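Side-chain contacts in solute-binding periplasmic protein of iron/siderophore ABC transporter (Yersinia pestis, PDB 6B2Y), which probably binds a chelated metal such as an iron-siderophore complex in the periplasm and delivers it to an ABC transporter for iron uptake: residues D198-D201 / K202-I206; N208-E212 / D213-S217; G237-G240 / D241-D244; Y338-L341 / A342-F346. All blocks are in the same frame, centred on the assembly; numbering follows the deposited sequence.

Contact 1: D198-D201 / K202-I206; sequences DNVD and KVTDI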
# COMPACT_ATOMS: atom_id res chain seq x y z
N ASP A 198 -14.62 -9.57 -4.61
CA ASP A 198 -15.06 -10.76 -3.88
C ASP A 198 -14.48 -10.79 -2.47
O ASP A 198 -15.19 -11.09 -1.51
CB ASP A 198 -14.66 -12.02 -4.63
CG ASP A 198 -15.59 -12.31 -5.79
OD1 ASP A 198 -16.59 -11.57 -5.90
OD2 ASP A 198 -15.33 -13.25 -6.56
N ASN A 199 -13.20 -10.46 -2.34
CA ASN A 199 -12.58 -10.52 -1.03
C ASN A 199 -12.89 -9.33 -0.15
O ASN A 199 -12.82 -9.46 1.08
CB ASN A 199 -11.07 -10.73 -1.19
CG ASN A 199 -10.75 -12.20 -1.38
OD1 ASN A 199 -10.83 -12.97 -0.44
ND2 ASN A 199 -10.49 -12.60 -2.62
N VAL A 200 -13.28 -8.18 -0.71
CA VAL A 200 -13.81 -7.12 0.14
C VAL A 200 -15.22 -7.46 0.58
O VAL A 200 -15.62 -7.16 1.71
CB VAL A 200 -13.74 -5.76 -0.58
CG1 VAL A 200 -14.58 -4.68 0.16
CG2 VAL A 200 -12.29 -5.32 -0.75
N ASP A 201 -16.01 -8.10 -0.30
CA ASP A 201 -17.41 -8.40 0.06
C ASP A 201 -17.48 -9.42 1.21
O ASP A 201 -18.46 -9.41 1.97
CB ASP A 201 -18.18 -8.93 -1.15
CG ASP A 201 -18.45 -7.86 -2.19
OD1 ASP A 201 -18.14 -6.67 -1.95
OD2 ASP A 201 -18.96 -8.22 -3.27
N LYS A 202 -16.48 -10.29 1.34
CA LYS A 202 -16.39 -11.17 2.50
C LYS A 202 -16.45 -10.39 3.80
O LYS A 202 -16.98 -10.88 4.81
CB LYS A 202 -15.09 -11.98 2.47
CG LYS A 202 -15.03 -13.03 1.40
CD LYS A 202 -13.64 -13.64 1.34
CE LYS A 202 -13.56 -14.66 0.23
NZ LYS A 202 -12.23 -15.31 0.18
N VAL A 203 -15.87 -9.19 3.80
CA VAL A 203 -15.86 -8.33 4.97
C VAL A 203 -17.14 -7.52 5.07
O VAL A 203 -17.77 -7.46 6.12
CB VAL A 203 -14.63 -7.41 4.93
CG1 VAL A 203 -14.72 -6.33 6.01
CG2 VAL A 203 -13.33 -8.23 5.08
N THR A 204 -17.54 -6.86 3.97
CA THR A 204 -18.69 -5.96 4.05
C THR A 204 -20.01 -6.70 4.18
O THR A 204 -20.97 -6.12 4.70
CB THR A 204 -18.75 -5.01 2.84
OG1 THR A 204 -18.92 -5.76 1.62
CG2 THR A 204 -17.48 -4.16 2.78
N ASP A 205 -20.08 -7.96 3.71
CA ASP A 205 -21.27 -8.77 3.97
C ASP A 205 -21.64 -8.71 5.45
O ASP A 205 -22.83 -8.66 5.81
CB ASP A 205 -21.03 -10.23 3.56
CG ASP A 205 -21.22 -10.50 2.05
OD1 ASP A 205 -21.54 -9.59 1.26
OD2 ASP A 205 -21.03 -11.67 1.66
N ILE A 206 -20.63 -8.70 6.32
CA ILE A 206 -20.83 -8.62 7.77
C ILE A 206 -20.83 -7.17 8.26
O ILE A 206 -21.71 -6.77 9.03
CB ILE A 206 -19.74 -9.45 8.50
CG1 ILE A 206 -19.96 -10.94 8.28
CG2 ILE A 206 -19.72 -9.11 9.98
CD1 ILE A 206 -18.84 -11.83 8.77
O HOH W 1 -18.43 -4.35 -0.51

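Contact 2: N208-E212 / D213-S217; sequences NKIPE and DKKPS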
# COMPACT_ATOMS: atom_id res chain seq x y z
N ASN A 208 -21.42 -4.28 6.83
CA ASN A 208 -22.49 -3.37 6.39
C ASN A 208 -23.62 -3.29 7.42
O ASN A 208 -24.25 -2.23 7.57
CB ASN A 208 -23.07 -3.83 5.05
CG ASN A 208 -22.19 -3.44 3.85
OD1 ASN A 208 -21.33 -2.57 3.95
ND2 ASN A 208 -22.42 -4.10 2.71
N LYS A 209 -23.89 -4.39 8.14
CA LYS A 209 -25.04 -4.48 9.04
C LYS A 209 -24.76 -3.99 10.46
O LYS A 209 -25.69 -3.88 11.26
CB LYS A 209 -25.54 -5.92 9.12
CG LYS A 209 -25.65 -6.61 7.78
CD LYS A 209 -26.90 -6.18 7.03
CE LYS A 209 -26.92 -6.75 5.61
NZ LYS A 209 -27.32 -8.19 5.55
N ILE A 210 -23.51 -3.69 10.80
CA ILE A 210 -23.17 -3.35 12.18
C ILE A 210 -23.58 -1.91 12.48
O ILE A 210 -23.14 -0.99 11.78
CB ILE A 210 -21.68 -3.56 12.46
CG1 ILE A 210 -21.32 -5.04 12.33
CG2 ILE A 210 -21.32 -3.01 13.82
CD1 ILE A 210 -19.84 -5.31 12.38
N PRO A 211 -24.40 -1.67 13.50
CA PRO A 211 -24.80 -0.30 13.83
C PRO A 211 -23.60 0.53 14.26
O PRO A 211 -22.64 0.03 14.84
CB PRO A 211 -25.79 -0.47 14.98
CG PRO A 211 -26.19 -1.90 14.94
CD PRO A 211 -25.03 -2.65 14.40
N GLU A 212 -23.70 1.83 13.99
CA GLU A 212 -22.59 2.75 14.25
C GLU A 212 -22.17 2.73 15.72
O GLU A 212 -20.97 2.74 16.03
CB GLU A 212 -22.98 4.16 13.80
CG GLU A 212 -21.83 5.01 13.31
CD GLU A 212 -21.02 4.35 12.20
OE1 GLU A 212 -19.78 4.41 12.27
OE2 GLU A 212 -21.63 3.77 11.27
N ASP A 213 -23.13 2.69 16.64
CA ASP A 213 -22.76 2.77 18.05
C ASP A 213 -22.30 1.43 18.63
O ASP A 213 -22.13 1.32 19.85
CB ASP A 213 -23.90 3.37 18.89
CG ASP A 213 -25.12 2.46 19.00
OD1 ASP A 213 -25.16 1.36 18.42
OD2 ASP A 213 -26.08 2.88 19.70
N LYS A 214 -22.07 0.42 17.79
CA LYS A 214 -21.47 -0.84 18.20
C LYS A 214 -20.08 -1.07 17.61
O LYS A 214 -19.50 -2.14 17.83
CB LYS A 214 -22.38 -2.00 17.80
CG LYS A 214 -23.82 -1.88 18.31
CD LYS A 214 -24.47 -3.24 18.42
CE LYS A 214 -25.59 -3.23 19.46
NZ LYS A 214 -26.20 -4.57 19.60
N LYS A 215 -19.54 -0.10 16.89
CA LYS A 215 -18.24 -0.14 16.21
C LYS A 215 -17.12 0.32 17.14
O LYS A 215 -17.24 1.36 17.80
CB LYS A 215 -18.26 0.75 14.98
CG LYS A 215 -19.19 0.24 13.92
CD LYS A 215 -19.14 1.11 12.68
CE LYS A 215 -20.06 0.54 11.61
NZ LYS A 215 -19.96 1.32 10.34
N PRO A 216 -16.01 -0.42 17.18
CA PRO A 216 -14.88 0.01 18.02
C PRO A 216 -14.22 1.26 17.45
O PRO A 216 -14.11 1.43 16.23
CB PRO A 216 -13.93 -1.18 17.96
CG PRO A 216 -14.19 -1.77 16.59
CD PRO A 216 -15.69 -1.61 16.39
N SER A 217 -13.78 2.15 18.34
CA SER A 217 -13.02 3.31 17.91
C SER A 217 -11.59 2.86 17.64
O SER A 217 -11.07 1.96 18.31
CB SER A 217 -13.06 4.42 18.96
OG SER A 217 -12.61 3.96 20.22

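Contact 3: G237-G240 / D241-D244; sequences GNMG and DFID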
# COMPACT_ATOMS: atom_id res chain seq x y z
N GLY A 237 -9.84 9.17 4.12
CA GLY A 237 -9.24 8.45 3.02
C GLY A 237 -8.06 7.63 3.52
O GLY A 237 -7.95 7.37 4.71
N ASN A 238 -7.21 7.23 2.58
CA ASN A 238 -6.11 6.30 2.83
C ASN A 238 -6.55 5.16 3.75
O ASN A 238 -7.63 4.60 3.54
CB ASN A 238 -4.92 7.06 3.39
CG ASN A 238 -3.62 6.26 3.28
OD1 ASN A 238 -3.13 5.76 4.28
ND2 ASN A 238 -3.10 6.11 2.07
N MET A 239 -5.75 4.81 4.77
CA MET A 239 -6.09 3.65 5.58
C MET A 239 -7.35 3.88 6.39
O MET A 239 -7.96 2.90 6.84
CB MET A 239 -4.91 3.29 6.49
CG MET A 239 -3.71 2.76 5.73
SD MET A 239 -3.01 1.38 6.66
CE MET A 239 -1.40 1.09 5.91
N GLY A 240 -7.77 5.14 6.57
CA GLY A 240 -9.10 5.41 7.10
C GLY A 240 -10.18 4.69 6.33
O GLY A 240 -11.15 4.19 6.91
N ASP A 241 -10.03 4.60 5.00
CA ASP A 241 -10.99 3.84 4.19
C ASP A 241 -11.04 2.38 4.63
O ASP A 241 -12.11 1.75 4.61
CB ASP A 241 -10.60 3.92 2.70
CG ASP A 241 -11.02 5.23 2.06
OD1 ASP A 241 -11.62 6.09 2.76
OD2 ASP A 241 -10.76 5.41 0.84
N PHE A 242 -9.89 1.80 4.98
CA PHE A 242 -9.89 0.39 5.40
C PHE A 242 -10.57 0.22 6.74
O PHE A 242 -11.26 -0.78 6.97
CB PHE A 242 -8.46 -0.16 5.49
CG PHE A 242 -7.61 0.14 4.29
CD1 PHE A 242 -8.17 0.31 3.03
CD2 PHE A 242 -6.22 0.21 4.42
CE1 PHE A 242 -7.36 0.58 1.93
CE2 PHE A 242 -5.42 0.48 3.33
CZ PHE A 242 -5.99 0.67 2.10
N ILE A 243 -10.33 1.16 7.66
CA ILE A 243 -11.03 1.13 8.94
C ILE A 243 -12.54 1.15 8.73
O ILE A 243 -13.27 0.32 9.30
CB ILE A 243 -10.57 2.31 9.82
CG1 ILE A 243 -9.11 2.10 10.22
CG2 ILE A 243 -11.45 2.45 11.06
CD1 ILE A 243 -8.50 3.32 10.90
N ASP A 244 -13.02 2.08 7.90
CA ASP A 244 -14.45 2.19 7.58
C ASP A 244 -15.00 0.86 7.07
O ASP A 244 -16.00 0.36 7.58
CB ASP A 244 -14.70 3.29 6.54
CG ASP A 244 -14.34 4.69 7.03
OD1 ASP A 244 -14.01 4.88 8.22
OD2 ASP A 244 -14.38 5.64 6.20

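Contact 4: Y338-L341 / A342-F346; sequences YNVL and AIQSF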
# COMPACT_ATOMS: atom_id res chain seq x y z
N TYR A 338 -2.93 -4.28 -3.38
CA TYR A 338 -2.98 -5.43 -2.48
C TYR A 338 -3.72 -5.12 -1.19
O TYR A 338 -3.85 -6.00 -0.34
CB TYR A 338 -1.58 -5.91 -2.10
CG TYR A 338 -0.67 -6.52 -3.15
CD1 TYR A 338 0.35 -7.38 -2.76
CD2 TYR A 338 -0.77 -6.20 -4.50
CE1 TYR A 338 1.22 -7.92 -3.68
CE2 TYR A 338 0.10 -6.73 -5.43
CZ TYR A 338 1.10 -7.59 -5.02
OH TYR A 338 1.97 -8.12 -5.94
N ASN A 339 -4.19 -3.88 -1.02
CA ASN A 339 -4.71 -3.41 0.26
C ASN A 339 -5.90 -4.20 0.77
O ASN A 339 -6.27 -4.03 1.94
CB ASN A 339 -5.04 -1.91 0.19
CG ASN A 339 -6.16 -1.58 -0.80
OD1 ASN A 339 -7.17 -2.28 -0.87
ND2 ASN A 339 -6.00 -0.48 -1.55
N VAL A 340 -6.53 -5.05 -0.06
CA VAL A 340 -7.61 -5.89 0.45
C VAL A 340 -7.10 -6.75 1.60
O VAL A 340 -7.87 -7.12 2.50
CB VAL A 340 -8.22 -6.74 -0.68
CG1 VAL A 340 -7.18 -7.59 -1.40
CG2 VAL A 340 -9.39 -7.63 -0.16
N LEU A 341 -5.80 -7.08 1.62
CA LEU A 341 -5.28 -7.85 2.74
C LEU A 341 -5.31 -7.05 4.04
O LEU A 341 -5.49 -7.63 5.12
CB LEU A 341 -3.85 -8.32 2.44
CG LEU A 341 -3.77 -9.21 1.21
CD1 LEU A 341 -2.33 -9.38 0.75
CD2 LEU A 341 -4.41 -10.55 1.47
N ALA A 342 -5.13 -5.73 3.96
CA ALA A 342 -5.27 -4.93 5.17
C ALA A 342 -6.73 -4.81 5.59
O ALA A 342 -7.04 -4.83 6.79
CB ALA A 342 -4.66 -3.54 4.94
N ILE A 343 -7.64 -4.67 4.62
CA ILE A 343 -9.05 -4.58 4.97
C ILE A 343 -9.51 -5.82 5.72
O ILE A 343 -10.19 -5.74 6.75
CB ILE A 343 -9.90 -4.34 3.72
CG1 ILE A 343 -9.57 -2.97 3.12
CG2 ILE A 343 -11.37 -4.46 4.04
CD1 ILE A 343 -10.10 -2.85 1.68
N GLN A 344 -9.09 -6.99 5.23
CA GLN A 344 -9.48 -8.25 5.87
C GLN A 344 -8.83 -8.40 7.24
O GLN A 344 -9.47 -8.86 8.19
CB GLN A 344 -9.12 -9.44 4.97
CG GLN A 344 -9.99 -9.60 3.74
CD GLN A 344 -9.71 -10.89 3.02
OE1 GLN A 344 -8.73 -11.59 3.31
NE2 GLN A 344 -10.55 -11.23 2.07
N SER A 345 -7.55 -8.01 7.35
CA SER A 345 -6.87 -8.11 8.65
C SER A 345 -7.52 -7.18 9.67
O SER A 345 -7.74 -7.58 10.82
CB SER A 345 -5.39 -7.77 8.50
OG SER A 345 -4.70 -8.83 7.86
N PHE A 346 -7.84 -5.94 9.28
CA PHE A 346 -8.53 -5.03 10.19
C PHE A 346 -9.84 -5.65 10.68
O PHE A 346 -10.13 -5.64 11.89
CB PHE A 346 -8.83 -3.69 9.51
CG PHE A 346 -7.63 -2.81 9.32
CD1 PHE A 346 -6.34 -3.33 9.47
CD2 PHE A 346 -7.78 -1.49 8.97
CE1 PHE A 346 -5.24 -2.52 9.27
CE2 PHE A 346 -6.69 -0.67 8.76
CZ PHE A 346 -5.40 -1.19 8.93

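Contact 1: D198-D201 / K202-I206
Asn199 and Lys202 lie side by side on helix 186-207, with their side chains pointing the same way. This is the long helix that runs from one lobe to the other in periplasmic binding proteins of the iron-siderophore type. The lysine runs back along the helix toward its N-terminal end. Its chi1 of -70° gives that direction, because it sets CG beside the backbone N and anti to the carbonyl carbon. The chain is extended beyond CG, which gives the amine the length to reach one turn back. Lys202 NZ donates to Asn199 OD1 at 2.8 Å and comes from above the plane of the amide group. Lys202 CD and CE also pass close to OD1. The other end of that amide, Asn199 ND2, bonds to Phe195 O, so both ends of the group are held.

On another side of the helix, Val200 CG1 meets Thr204 CG2 at 3.9 Å, and the two side chains cross at a slant. Thr204 N completes the helical bond to Val200 O at 3.0 Å. Val200 O also takes Val203 N at 2.9 Å. Helix 340-350 packs against Asn199, Val200 and Val203.

Asp201 OD1 and Thr204 OG1 are 3.8 Å apart and are joined by a water. Gln197 NE2 also bonds to Asp201 OD1. The water donates to Asp201 OD1 at 2.7 Å and lies 2.6 Å from Thr204 OG1.

Contact 2: N208-E212 / D213-S217
Pro211 O accepts Lys214 N at 3.0 Å, and Glu212 O accepts Lys215 N at 3.3 Å, so the backbone makes two successive i to i+3 turns. They form a short 3-10-like turn in the connection between helix 186-207 and strand 217-221.

Lys215 carries most of the side-chain contact. Its chain is extended from CG onward, with chi2 -178°, and reaches back across the turn. Lys215 CG passes Ile210 CG2 at 3.9 Å. Lys215 CE comes to 3.4 Å from Ile210 O. Glu212 bends at chi2 (54°), which brings its carboxylate back over the end of the lysine, and the two residues form a salt bridge. The two side chains cross rather than run alongside each other. The aliphatic part of Lys215 takes part as well as its charge, since Lys215 CD lies 3.4 Å from Glu212 OE1. Tyr351 touches both Ile210 and Lys215 from a neighbouring loop.

Away from the salt bridge, Lys214 crosses the ring of Pro211, and its CG and CD touch the ring carbons. The nearest carbons, such as Lys214 CD and Pro211 CD, are 4.1 Å apart. The loop is largely at the surface, with Glu212 exposed and Lys215 partly so. The hydrogen bond of the salt bridge runs from Lys215 NZ to Glu212 OE2 at 3.1 Å, on the syn side and 31° out of the carboxylate plane.

Contact 3: G237-G240 / D241-D244
Met239 meets Phe242 from CB through to its sulfur. Met239 CB lies 3.9 Å from Phe242 CD2. Met239 CG is closer, 3.7 Å from Phe242 CE2. The chain then bends at chi2 (-139°). This leaves Met239 SD beside the ring in a Met-aromatic contact, 5.2 Å from the Phe242 centroid and at the ring edge. The backbone joins in, because Met239 CA makes an off-centre CH-pi contact with the ring. Asn238 O sits over the centre of one ring face.

This is the first turn of helix 239-245, which follows strand 232-234 in the C-terminal lobe. Met239 O accepts Ile243 N, and Gly240 O accepts Asp244 N. Asn238 O takes Asp241 N at 2.8 Å. A side chain at Gly240 would run into Gly237 O, and the backbone angles of Gly237 would press one against the preceding carbonyl. Asp241 OD1 rests 3.4 Å from Gly237 CA, while its OD2 accepts from Leu169 N. The Asp244 carboxylate lies near Gly240 O without bonding to it; its OD2 forms a salt bridge with Lys253 NZ, and a sodium ion is bound near this side chain. Beyond the helix, Phe242 packs on Ala342, Ile343 and Phe346 of helix 340-350.

Contact 4: Y338-L341 / A342-F346
The start of helix 340-350 and the residues leading into it make this contact, in the C-terminal lobe of the binding-protein fold, buried between helices 186-207, 239-245 and 360-371. Asn339 and Ile343 lie side by side and point the same way. Ile343 CD1 comes to 3.9 Å from Asn339 OD1, and Ile343 CG1 rests 3.7 Å from Asn339 O. The asparagine CG sits between its own backbone N and carbonyl carbon (chi1 64°), which turns the amide alongside the isoleucine. Asn339 OD1 is also bonded to Tyr196 OH, so the buried amide oxygen has a polar partner on helix 186-207.

Asn339 O accepts Ile343 N at 3.1 Å, and Ala342 N more weakly. Val340 O takes Gln344 N at 3.0 Å. Gln344 CG lies beyond the oxygen end of this carbonyl, 3.5 Å from Val340 O. The glutamine amide reaches further out. Gln344 OE1 bonds to Thr363 OG1, and Gln344 NE2 donates to Asn199 O, which ties together three helices. At the start of the contact, Tyr338 OH is hydrogen-bonded to Ser70 OG, and a sodium ion is bound near the tyrosine side chain.

Ser345 returns its hydroxyl to the turn before it, with chi1 -73° setting OG beside its backbone N. Leu341 O is gripped twice, by Ser345 N and by Ser345 OG, both at 3.1 Å and from opposite faces of its plane.

From the N terminus, the four contacts follow in series, and none nests within or crosses another. Each is local, between adjoining segments, so none closes a long loop. Contact 1 lies on helix 186-207. Contact 2 follows directly in sequence and turns the chain toward strand 217-221. Contact 3 begins helix 239-245, and contact 4 begins helix 340-350. Contact 4 is the meeting point. It touches contact 1 through Val340 and Gln344, and contact 3 through Asn339, Ile343 and Phe346. Helix 340-350 therefore joins the long helix to helix 239-245. Contact 2 stays at the periphery, about 15 Å from contacts 1 and 3 between centres.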